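Local coordinates for DNA topoisomerase 2-associated protein PAT1 (Saccharomyces cerevisiae, PDB 5LMG), which activates mRNA decapping and represses translation, its C-terminal domain binding the decapping enzyme Dcp2 directly as well as the 5'-3' exonuclease Xrn1, at residues A[288-291]-A[292-296]; A[237-240]-A[241-245]; A[278-281]-A[282-286]. The protein carries 2 engineered substitutions. All coordinates share one frame; numbering follows the deposited sequence.

Contact 2 comes first along the chain, in helix 234-246; contact 3 follows in the last turns of helix 275-286, and contact 1 opens helix 290-322 just after the short turn that follows. Each lies within a single continuous run of residues, so none closes a long loop, and they run in series without nesting or crossing. In space the three meet. His292 of contact 1 packs edge-to-face against Tyr239 and Phe243 of contact 2 and bonds to Asp240, Gln293 reaches back to the Ala285 carbonyl of contact 3, and Tyr239 bonds to that of Leu284. Three helices of this mainly helical domain are thereby tied together, and contact 1 also meets the bound Dcp2 peptide.

Contact 1: A[288-291]-A[292-296]; sequences GKLN and HQRII
The N terminus of helix 290-322 is held by its own third residue: His292 turns back on Lys289, the N-cap, and takes its backbone N-H, which is one half of a capping box. Lys289 N lies 3.0 Å from His292 ND1 and close to the imidazole plane, at the ring edge. The N-H...ND1 angle is 154°. What brings the ring there is chi1 of -66°, which sets CG anti to the carbonyl carbon and next to the backbone N. Alongside, the Lys289 side chain points the same way as the ring, its CB 3.7 Å from His292 ND1. The regular helix bonds begin at once, with Gln293 N to Lys289 O at 3.1 Å and Arg294 N to Leu290 O at 2.9 Å, while the bond from Ile295 N to Asn291 O is weak. Asn291 O has a second partner in a water that donates to it at 2.9 Å and accepts from Arg294 NH1 at 2.8 Å, in the plane of the guanidinium. The Arg294 chain bends at chi3 (86°) and runs beside that of Asn291, CD 3.7 Å from Asn291 OD1. Outside the two segments, Arg294 NE forms a salt bridge with an acidic side chain of the bound Dcp2 peptide, and Leu290, Gln293 and Arg294 itself pack on apolar side chains of that peptide. Gln293 NE2 bonds to Ala285 O in the preceding helix. With ND1 of His292 accepting from Lys289 and NE2 bonded to Asp240 OD1, the ring is fixed at both nitrogens, a pattern consistent with a neutral imidazole carrying its proton on NE2.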
loop_
_atom_site.group_PDB
_atom_site.type_symbol
_atom_site.label_atom_id
_atom_site.label_comp_id
_atom_site.label_asym_id
_atom_site.label_seq_id
_atom_site.Cartn_x
_atom_site.Cartn_y
_atom_site.Cartn_z
ATOM N N GLY A 288 -7.973 16.250 -1.831
ATOM C CA GLY A 288 -7.331 17.517 -2.169
ATOM C C GLY A 288 -8.251 18.574 -2.749
ATOM O O GLY A 288 -9.274 18.253 -3.354
ATOM N N LYS A 289 -7.871 19.850 -2.601
ATOM C CA LYS A 289 -8.586 20.980 -3.208
ATOM C C LYS A 289 -8.162 21.018 -4.700
ATOM O O LYS A 289 -7.321 20.210 -5.110
ATOM C CB LYS A 289 -8.202 22.309 -2.521
ATOM C CG LYS A 289 -8.502 22.392 -1.020
ATOM C CD LYS A 289 -8.239 23.801 -0.491
ATOM C CE LYS A 289 -8.106 23.887 1.015
ATOM N NZ LYS A 289 -9.348 23.482 1.735
ATOM N N LEU A 290 -8.712 21.956 -5.497
ATOM C CA LEU A 290 -8.359 22.093 -6.914
ATOM C C LEU A 290 -6.842 22.296 -7.139
ATOM O O LEU A 290 -6.275 21.650 -8.029
ATOM C CB LEU A 290 -9.184 23.208 -7.601
ATOM C CG LEU A 290 -8.934 23.457 -9.107
ATOM C CD1 LEU A 290 -9.130 22.172 -9.934
ATOM C CD2 LEU A 290 -9.841 24.532 -9.629
ATOM N N ASN A 291 -6.197 23.162 -6.324
ATOM C CA ASN A 291 -4.759 23.456 -6.444
ATOM C C ASN A 291 -3.878 22.220 -6.186
ATOM O O ASN A 291 -2.854 22.065 -6.858
ATOM C CB ASN A 291 -4.351 24.655 -5.589
ATOM C CG ASN A 291 -4.806 25.983 -6.171
ATOM O OD1 ASN A 291 -5.122 26.096 -7.361
ATOM N ND2 ASN A 291 -4.869 27.017 -5.340
ATOM N N HIS A 292 -4.299 21.323 -5.256
ATOM C CA HIS A 292 -3.605 20.048 -5.001
ATOM C C HIS A 292 -3.729 19.158 -6.237
ATOM O O HIS A 292 -2.741 18.582 -6.671
ATOM C CB HIS A 292 -4.212 19.300 -3.792
ATOM C CG HIS A 292 -4.013 19.996 -2.488
ATOM N ND1 HIS A 292 -5.085 20.509 -1.777
ATOM C CD2 HIS A 292 -2.869 20.262 -1.813
ATOM C CE1 HIS A 292 -4.560 21.044 -0.686
ATOM N NE2 HIS A 292 -3.236 20.904 -0.659
ATOM N N GLN A 293 -4.950 19.085 -6.816
ATOM C CA GLN A 293 -5.262 18.271 -7.985
ATOM C C GLN A 293 -4.461 18.682 -9.227
ATOM O O GLN A 293 -4.005 17.810 -9.973
ATOM C CB GLN A 293 -6.771 18.248 -8.249
ATOM C CG GLN A 293 -7.571 17.481 -7.183
ATOM C CD GLN A 293 -9.070 17.578 -7.381
ATOM O OE1 GLN A 293 -9.569 18.335 -8.216
ATOM N NE2 GLN A 293 -9.835 16.808 -6.611
ATOM N N ARG A 294 -4.278 20.008 -9.418
ATOM C CA ARG A 294 -3.515 20.624 -10.505
ATOM C C ARG A 294 -2.074 20.132 -10.465
ATOM O O ARG A 294 -1.542 19.742 -11.502
ATOM C CB ARG A 294 -3.543 22.151 -10.396
ATOM C CG ARG A 294 -4.866 22.794 -10.830
ATOM C CD ARG A 294 -4.829 24.290 -10.579
ATOM N NE ARG A 294 -4.218 25.023 -11.687
ATOM C CZ ARG A 294 -2.959 25.448 -11.722
ATOM N NH1 ARG A 294 -2.144 25.217 -10.701
ATOM N NH2 ARG A 294 -2.510 26.126 -12.770
ATOM N N ILE A 295 -1.460 20.142 -9.257
ATOM C CA ILE A 295 -0.093 19.685 -9.017
ATOM C C ILE A 295 0.004 18.171 -9.286
ATOM O O ILE A 295 0.929 17.762 -9.983
ATOM C CB ILE A 295 0.411 20.071 -7.594
ATOM C CG1 ILE A 295 0.578 21.604 -7.439
ATOM C CG2 ILE A 295 1.728 19.315 -7.239
ATOM C CD1 ILE A 295 0.484 22.112 -6.046
ATOM N N ILE A 296 -0.936 17.351 -8.726
ATOM C CA ILE A 296 -0.945 15.881 -8.912
ATOM C C ILE A 296 -0.953 15.505 -10.412
ATOM O O ILE A 296 -0.067 14.751 -10.833
ATOM C CB ILE A 296 -2.051 15.132 -8.106
ATOM C CG1 ILE A 296 -1.908 15.386 -6.576
ATOM C CG2 ILE A 296 -2.036 13.598 -8.431
ATOM C CD1 ILE A 296 -3.243 15.216 -5.741
HETATM O O HOH W 1 -1.716 24.449 -8.040
#

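Contact 2: A[237-240]-A[241-245]; sequences EIYD and KLFTS
Asp240 O takes two bonds from one residue, Thr244, whose backbone N and hydroxyl OG1 come at it from opposite faces of the carbonyl plane. This is a helical i to i+4 pairing in the second half of helix 234-246, where a threonine hydroxyl folds back on the carbonyl one turn earlier while its own N-H keeps the normal helix bond. The hydroxyl bond is the shorter of the two, with OG1 2.8 Å from Asp240 O against 3.0 Å for Thr244 N. The Thr244 chi1 of -56° puts OG1 beside the backbone N, which lets both donors reach the same oxygen. A water closes a second route between the same residues, donating to Asp240 OD2 at 3.0 Å and to Thr244 OG1 at 3.3 Å. The other carboxylate oxygen, OD1, is taken by His292. On the buried side of the helix, Tyr239 and Phe243 point the same way, side by side, both with CG anti to the backbone N. They meet obliquely at one corner, Tyr239 OH lying 3.6 Å from Phe243 CD2, and the imidazole of His292 packs edge-to-face with each of them. The phenol is held in place by a bond to Leu284 O of helix 275-286, while Ile238 packs on helix 178-191 and Leu242 on both that helix and helix 194-197. On the exposed side Glu237 and Lys241 carry opposite charges, but Glu237 OE1 and Lys241 NZ stay 5.4 Å apart, so any attraction acts at a distance. Toward the end of the helix Ser245 folds back in its turn, and its OG donates to Leu242 O over 2.7 Å.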
loop_
_atom_site.group_PDB
_atom_site.type_symbol
_atom_site.label_atom_id
_atom_site.label_comp_id
_atom_site.label_asym_id
_atom_site.label_seq_id
_atom_site.Cartn_x
_atom_site.Cartn_y
_atom_site.Cartn_z
ATOM N N GLU A 237 -5.757 20.423 7.296
ATOM C CA GLU A 237 -4.423 20.808 7.766
ATOM C C GLU A 237 -3.411 19.634 7.651
ATOM O O GLU A 237 -2.297 19.833 7.159
ATOM C CB GLU A 237 -4.475 21.349 9.222
ATOM C CG GLU A 237 -5.321 22.600 9.418
ATOM C CD GLU A 237 -5.015 23.762 8.490
ATOM O OE1 GLU A 237 -3.823 24.131 8.362
ATOM O OE2 GLU A 237 -5.967 24.287 7.868
ATOM N N ILE A 238 -3.804 18.425 8.099
ATOM C CA ILE A 238 -2.932 17.258 8.105
ATOM C C ILE A 238 -2.685 16.749 6.669
ATOM O O ILE A 238 -1.542 16.414 6.343
ATOM C CB ILE A 238 -3.419 16.177 9.106
ATOM C CG1 ILE A 238 -3.299 16.753 10.557
ATOM C CG2 ILE A 238 -2.619 14.859 8.939
ATOM C CD1 ILE A 238 -3.812 15.929 11.653
ATOM N N TYR A 239 -3.727 16.764 5.804
ATOM C CA TYR A 239 -3.603 16.400 4.384
ATOM C C TYR A 239 -2.529 17.306 3.739
ATOM O O TYR A 239 -1.657 16.805 3.026
ATOM C CB TYR A 239 -4.951 16.564 3.631
ATOM C CG TYR A 239 -4.818 16.387 2.128
ATOM C CD1 TYR A 239 -4.475 17.461 1.304
ATOM C CD2 TYR A 239 -4.988 15.137 1.534
ATOM C CE1 TYR A 239 -4.294 17.295 -0.070
ATOM C CE2 TYR A 239 -4.812 14.959 0.158
ATOM C CZ TYR A 239 -4.475 16.043 -0.641
ATOM O OH TYR A 239 -4.293 15.889 -1.997
ATOM N N ASP A 240 -2.603 18.636 4.002
ATOM C CA ASP A 240 -1.658 19.602 3.462
ATOM C C ASP A 240 -0.222 19.356 3.925
ATOM O O ASP A 240 0.696 19.546 3.125
ATOM C CB ASP A 240 -2.100 21.044 3.723
ATOM C CG ASP A 240 -1.434 22.019 2.775
ATOM O OD1 ASP A 240 -1.671 21.909 1.540
ATOM O OD2 ASP A 240 -0.619 22.844 3.251
ATOM N N LYS A 241 -0.023 18.914 5.190
ATOM C CA LYS A 241 1.312 18.565 5.714
ATOM C C LYS A 241 1.872 17.350 4.944
ATOM O O LYS A 241 3.044 17.356 4.543
ATOM C CB LYS A 241 1.273 18.284 7.224
ATOM C CG LYS A 241 1.088 19.541 8.076
ATOM C CD LYS A 241 0.919 19.199 9.555
ATOM C CE LYS A 241 -0.082 20.107 10.255
ATOM N NZ LYS A 241 0.407 21.509 10.371
ATOM N N LEU A 242 1.021 16.335 4.700
ATOM C CA LEU A 242 1.360 15.151 3.909
ATOM C C LEU A 242 1.683 15.559 2.467
ATOM O O LEU A 242 2.663 15.072 1.899
ATOM C CB LEU A 242 0.189 14.151 3.905
ATOM C CG LEU A 242 0.418 12.864 3.112
ATOM C CD1 LEU A 242 1.389 11.940 3.841
ATOM C CD2 LEU A 242 -0.891 12.157 2.849
ATOM N N PHE A 243 0.849 16.450 1.881
ATOM C CA PHE A 243 1.025 16.932 0.511
ATOM C C PHE A 243 2.391 17.621 0.335
ATOM O O PHE A 243 3.067 17.369 -0.663
ATOM C CB PHE A 243 -0.133 17.856 0.086
ATOM C CG PHE A 243 -0.197 18.088 -1.404
ATOM C CD1 PHE A 243 0.522 19.125 -1.998
ATOM C CD2 PHE A 243 -0.976 17.272 -2.217
ATOM C CE1 PHE A 243 0.480 19.326 -3.385
ATOM C CE2 PHE A 243 -1.023 17.476 -3.604
ATOM C CZ PHE A 243 -0.299 18.506 -4.174
ATOM N N THR A 244 2.803 18.430 1.332
ATOM C CA THR A 244 4.090 19.142 1.381
ATOM C C THR A 244 5.275 18.164 1.287
ATOM O O THR A 244 6.211 18.433 0.532
ATOM C CB THR A 244 4.161 20.037 2.639
ATOM O OG1 THR A 244 3.047 20.918 2.643
ATOM C CG2 THR A 244 5.438 20.868 2.718
ATOM N N SER A 245 5.227 17.033 2.030
ATOM C CA SER A 245 6.299 16.036 2.013
ATOM C C SER A 245 6.434 15.279 0.672
ATOM O O SER A 245 7.500 14.728 0.411
ATOM C CB SER A 245 6.160 15.055 3.177
ATOM O OG SER A 245 4.973 14.285 3.080
HETATM O O HOH W 2 1.584 22.243 5.264
#

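Contact 3: A[278-281]-A[282-286]; sequences WAFL and ASLAA. Engineered in segment 278-281: Ala279 (natural residue Gln). Engineered in segment 282-286: Ala286 (natural residue Leu).
Phe280 O is gripped twice, by Leu284 N and by the hydroxyl of Ser283, each at 2.9 Å, in the closing turns of helix 275-286. The two donors arrive differently. Leu284 N lies in the carbonyl plane and makes the ordinary i to i+4 bond, whereas Ser283 OG, three residues on from Phe280, makes an i to i+3 bond, bent well off the C=O direction at a C=O...OG angle of 123°. A chi1 of 71°, with OG lodged between the backbone N and the carbonyl carbon, turns the serine hydroxyl back into the helix, so this polar group is satisfied locally. The i to i+4 series continues with Ala282 N to Trp278 O at 2.9 Å and Ala285 N to Leu281 O at 3.0 Å; Ser283 N bonds to the carbonyl of Ala279, an engineered residue. Outside this backbone the side chains pack on their neighbours: Phe280 and Ser283 lean on helix 201-216, Leu281 and Leu284 on Ile296 of helix 290-322, and Trp278 stacks edge-to-face with Phe254. Phe280 and Leu284 extend side by side in the same direction, and Phe280 CE2 rests 4.0 Å from the methyl CD2 of Leu284.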
loop_
_atom_site.group_PDB
_atom_site.type_symbol
_atom_site.label_atom_id
_atom_site.label_comp_id
_atom_site.label_asym_id
_atom_site.label_seq_id
_atom_site.Cartn_x
_atom_site.Cartn_y
_atom_site.Cartn_z
ATOM N N TRP A 278 -2.369 3.850 -8.912
ATOM C CA TRP A 278 -3.527 4.658 -9.314
ATOM C C TRP A 278 -4.550 4.761 -8.184
ATOM O O TRP A 278 -5.223 5.780 -8.100
ATOM C CB TRP A 278 -4.148 4.151 -10.631
ATOM C CG TRP A 278 -3.194 4.209 -11.792
ATOM C CD1 TRP A 278 -2.519 3.158 -12.348
ATOM C CD2 TRP A 278 -2.712 5.393 -12.453
ATOM N NE1 TRP A 278 -1.672 3.609 -13.335
ATOM C CE2 TRP A 278 -1.755 4.981 -13.408
ATOM C CE3 TRP A 278 -2.998 6.768 -12.331
ATOM C CZ2 TRP A 278 -1.105 5.889 -14.260
ATOM C CZ3 TRP A 278 -2.331 7.670 -13.152
ATOM C CH2 TRP A 278 -1.396 7.231 -14.102
ATOM N N ALA A 279 -4.634 3.733 -7.295
ATOM C CA ALA A 279 -5.527 3.742 -6.122
ATOM C C ALA A 279 -5.023 4.785 -5.116
ATOM O O ALA A 279 -5.823 5.555 -4.581
ATOM C CB ALA A 279 -5.606 2.361 -5.487
ATOM N N PHE A 280 -3.696 4.854 -4.912
ATOM C CA PHE A 280 -3.089 5.871 -4.061
ATOM C C PHE A 280 -3.373 7.280 -4.619
ATOM O O PHE A 280 -3.793 8.149 -3.855
ATOM C CB PHE A 280 -1.566 5.661 -3.910
ATOM C CG PHE A 280 -0.854 6.865 -3.319
ATOM C CD1 PHE A 280 -0.891 7.116 -1.948
ATOM C CD2 PHE A 280 -0.172 7.761 -4.137
ATOM C CE1 PHE A 280 -0.250 8.235 -1.403
ATOM C CE2 PHE A 280 0.446 8.894 -3.598
ATOM C CZ PHE A 280 0.416 9.120 -2.228
ATOM N N LEU A 281 -3.143 7.489 -5.946
ATOM C CA LEU A 281 -3.340 8.783 -6.612
ATOM C C LEU A 281 -4.793 9.228 -6.547
ATOM O O LEU A 281 -5.041 10.413 -6.415
ATOM C CB LEU A 281 -2.844 8.759 -8.067
ATOM C CG LEU A 281 -1.330 8.721 -8.294
ATOM C CD1 LEU A 281 -1.009 8.432 -9.755
ATOM C CD2 LEU A 281 -0.655 10.044 -7.869
ATOM N N ALA A 282 -5.747 8.266 -6.627
ATOM C CA ALA A 282 -7.184 8.520 -6.549
ATOM C C ALA A 282 -7.532 9.007 -5.139
ATOM O O ALA A 282 -8.241 10.005 -5.008
ATOM C CB ALA A 282 -7.968 7.257 -6.888
ATOM N N SER A 283 -6.981 8.361 -4.087
ATOM C CA SER A 283 -7.257 8.786 -2.706
ATOM C C SER A 283 -6.609 10.135 -2.379
ATOM O O SER A 283 -7.234 10.955 -1.695
ATOM C CB SER A 283 -6.870 7.710 -1.696
ATOM O OG SER A 283 -5.462 7.588 -1.601
ATOM N N LEU A 284 -5.394 10.394 -2.919
ATOM C CA LEU A 284 -4.678 11.668 -2.725
ATOM C C LEU A 284 -5.470 12.809 -3.383
ATOM O O LEU A 284 -5.735 13.816 -2.720
ATOM C CB LEU A 284 -3.232 11.574 -3.280
ATOM C CG LEU A 284 -2.268 12.760 -3.017
ATOM C CD1 LEU A 284 -1.874 12.885 -1.532
ATOM C CD2 LEU A 284 -1.033 12.648 -3.895
ATOM N N ALA A 285 -5.931 12.607 -4.638
ATOM C CA ALA A 285 -6.724 13.585 -5.390
ATOM C C ALA A 285 -8.093 13.899 -4.754
ATOM O O ALA A 285 -8.482 15.071 -4.705
ATOM C CB ALA A 285 -6.900 13.123 -6.826
ATOM N N ALA A 286 -8.810 12.848 -4.280
ATOM C CA ALA A 286 -10.143 12.902 -3.661
ATOM C C ALA A 286 -10.208 13.762 -2.411
ATOM O O ALA A 286 -11.221 14.421 -2.209
ATOM C CB ALA A 286 -10.659 11.494 -3.365
#